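Threonine phosphate decarboxylase-like enzyme (Sulfurospirillum multivorans, PDB 6OUX) catalyses the pyridoxal phosphate-dependent decarboxylation of L-serine O-phosphate to ethanolamine O-phosphate, a precursor in norcobamide biosynthesis. Local coordinates at residues Q113-Q118 and I237-L242. Numbering follows the deposited sequence.
Sequences QMLLQQ and IIVKSL
In the large pyridoxal-phosphate domain, helix 108-116 lies against one face of the seven-stranded mixed sheet, and L115 of that helix is the residue that meets I237 and V239 of strand 236-241. The contact is wholly apolar and narrow, burying 89 Å² over both sides. One methyl does the touching: CD1 of L115 sits 3.9 Å from CG2 of I237 and, more loosely, 4.3 Å from CG2 of V239. I237 and V239 alternate with I238 along the strand, which puts both on the helix side of the sheet while I238 serves the other. The branch methyl of I237 is offered because CG1 stands beside the backbone N (chi1 -67°), leaving CG2 anti to that N. The side chains of L115 and I237 run antiparallel and overlap flank to flank. The backbones stay well apart, the closest CA atoms, those of L115 and I237, being 9.8 Å from one another. Neighbours extend the layer: I206 of the adjoining parallel strand touches both L115 and V239, K262 of helix 260-266 packs on L115, and V239 also rests on A108 and I112 earlier in the same helix. The side chain of V239 is about 12 Å from that of N181, which probably binds O-phospho-L-serine. A helix laid by its aliphatic residues on a mostly parallel central sheet is the alpha/beta layering of the large domain in fold-type I pyridoxal-phosphate enzymes, the aminotransferase superfamily.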
loop_
_atom_site.group_PDB
_atom_site.type_symbol
_atom_site.label_atom_id
_atom_site.label_comp_id
_atom_site.label_asym_id
_atom_site.label_seq_id
_atom_site.Cartn_x
_atom_site.Cartn_y
_atom_site.Cartn_z
ATOM N N GLN A 113 6.184 -6.397 -10.638
ATOM C CA GLN A 113 5.161 -7.414 -10.683
ATOM C C GLN A 113 3.930 -6.956 -11.431
ATOM O O GLN A 113 3.407 -7.769 -12.219
ATOM C CB GLN A 113 4.866 -7.938 -9.259
ATOM C CG GLN A 113 6.113 -8.681 -8.749
ATOM C CD GLN A 113 6.172 -9.034 -7.256
ATOM O OE1 GLN A 113 7.028 -9.854 -6.839
ATOM N NE2 GLN A 113 5.301 -8.433 -6.452
ATOM N N MET A 114 3.469 -5.724 -11.212
ATOM C CA MET A 114 2.384 -5.084 -12.038
ATOM C C MET A 114 2.744 -5.021 -13.520
ATOM O O MET A 114 1.959 -5.437 -14.359
ATOM C CB MET A 114 1.997 -3.718 -11.482
ATOM C CG MET A 114 1.071 -2.816 -12.338
ATOM S SD MET A 114 0.982 -1.070 -11.815
ATOM C CE MET A 114 2.444 -0.479 -12.674
ATOM N N LEU A 115 3.976 -4.601 -13.846
ATOM C CA LEU A 115 4.440 -4.612 -15.217
ATOM C C LEU A 115 4.423 -5.992 -15.884
ATOM O O LEU A 115 3.986 -6.141 -17.026
ATOM C CB LEU A 115 5.857 -4.003 -15.300
ATOM C CG LEU A 115 5.950 -2.506 -14.963
ATOM C CD1 LEU A 115 7.405 -2.067 -14.920
ATOM C CD2 LEU A 115 5.167 -1.694 -15.981
ATOM N N LEU A 116 4.903 -6.996 -15.174
ATOM C CA LEU A 116 5.060 -8.306 -15.770
ATOM C C LEU A 116 3.726 -9.048 -15.898
ATOM O O LEU A 116 3.626 -9.990 -16.703
ATOM C CB LEU A 116 6.068 -9.124 -14.974
ATOM C CG LEU A 116 7.531 -8.674 -14.996
ATOM C CD1 LEU A 116 8.372 -9.678 -14.215
ATOM C CD2 LEU A 116 8.163 -8.523 -16.355
ATOM N N GLN A 117 2.712 -8.639 -15.146
ATOM C CA GLN A 117 1.388 -9.244 -15.249
ATOM C C GLN A 117 0.567 -8.757 -16.471
ATOM O O GLN A 117 -0.551 -9.193 -16.706
ATOM C CB GLN A 117 0.554 -8.898 -14.005
ATOM C CG GLN A 117 0.859 -9.682 -12.758
ATOM C CD GLN A 117 0.103 -9.107 -11.537
ATOM O OE1 GLN A 117 -0.096 -7.894 -11.417
ATOM N NE2 GLN A 117 -0.330 -9.985 -10.645
ATOM N N GLN A 118 1.062 -7.795 -17.201
ATOM C CA GLN A 118 0.246 -7.221 -18.259
ATOM C C GLN A 118 0.213 -8.250 -19.389
ATOM O O GLN A 118 1.152 -9.066 -19.539
ATOM C CB GLN A 118 0.810 -5.866 -18.721
ATOM C CG GLN A 118 1.041 -4.849 -17.594
ATOM C CD GLN A 118 -0.240 -4.420 -16.863
ATOM O OE1 GLN A 118 -0.557 -4.855 -15.708
ATOM N NE2 GLN A 118 -0.973 -3.549 -17.514
ATOM N N ILE A 237 12.176 1.479 -19.087
ATOM C CA ILE A 237 11.404 1.729 -17.882
ATOM C C ILE A 237 12.340 1.676 -16.686
ATOM O O ILE A 237 13.081 0.685 -16.515
ATOM C CB ILE A 237 10.295 0.715 -17.713
ATOM C CG1 ILE A 237 9.256 0.897 -18.808
ATOM C CG2 ILE A 237 9.597 0.863 -16.369
ATOM C CD1 ILE A 237 8.357 -0.285 -19.049
ATOM N N ILE A 238 12.369 2.771 -15.935
ATOM C CA ILE A 238 13.179 2.828 -14.724
ATOM C C ILE A 238 12.299 2.554 -13.533
ATOM O O ILE A 238 11.207 3.129 -13.387
ATOM C CB ILE A 238 13.860 4.216 -14.548
ATOM C CG1 ILE A 238 14.740 4.558 -15.749
ATOM C CG2 ILE A 238 14.661 4.282 -13.248
ATOM C CD1 ILE A 238 15.898 3.591 -16.002
ATOM N N VAL A 239 12.761 1.684 -12.638
ATOM C CA VAL A 239 12.033 1.471 -11.405
ATOM C C VAL A 239 12.983 1.663 -10.223
ATOM O O VAL A 239 14.136 1.239 -10.296
ATOM C CB VAL A 239 11.464 0.013 -11.347
ATOM C CG1 VAL A 239 10.704 -0.167 -10.081
ATOM C CG2 VAL A 239 10.541 -0.296 -12.485
ATOM N N LYS A 240 12.492 2.245 -9.127
ATOM C CA LYS A 240 13.377 2.594 -7.986
ATOM C C LYS A 240 12.581 2.651 -6.689
ATOM O O LYS A 240 11.573 3.342 -6.594
ATOM C CB LYS A 240 14.115 3.922 -8.244
ATOM C CG LYS A 240 15.041 4.304 -7.126
ATOM C CD LYS A 240 16.124 5.306 -7.491
ATOM C CE LYS A 240 17.061 5.488 -6.320
ATOM N NZ LYS A 240 16.266 6.021 -5.180
ATOM N N SER A 241 13.069 1.918 -5.693
ATOM C CA SER A 241 12.589 2.010 -4.358
ATOM C C SER A 241 12.923 3.386 -3.823
ATOM O O SER A 241 13.933 3.971 -4.173
ATOM C CB SER A 241 13.182 0.905 -3.506
ATOM O OG SER A 241 12.884 1.157 -2.142
ATOM N N LEU A 242 12.035 3.940 -3.030
ATOM C CA LEU A 242 12.416 5.071 -2.160
ATOM C C LEU A 242 12.667 4.666 -0.704
ATOM O O LEU A 242 13.091 5.512 0.079
ATOM C CB LEU A 242 11.371 6.175 -2.222
ATOM C CG LEU A 242 11.208 6.831 -3.586
ATOM C CD1 LEU A 242 9.948 7.695 -3.580
ATOM C CD2 LEU A 242 12.440 7.673 -3.919
#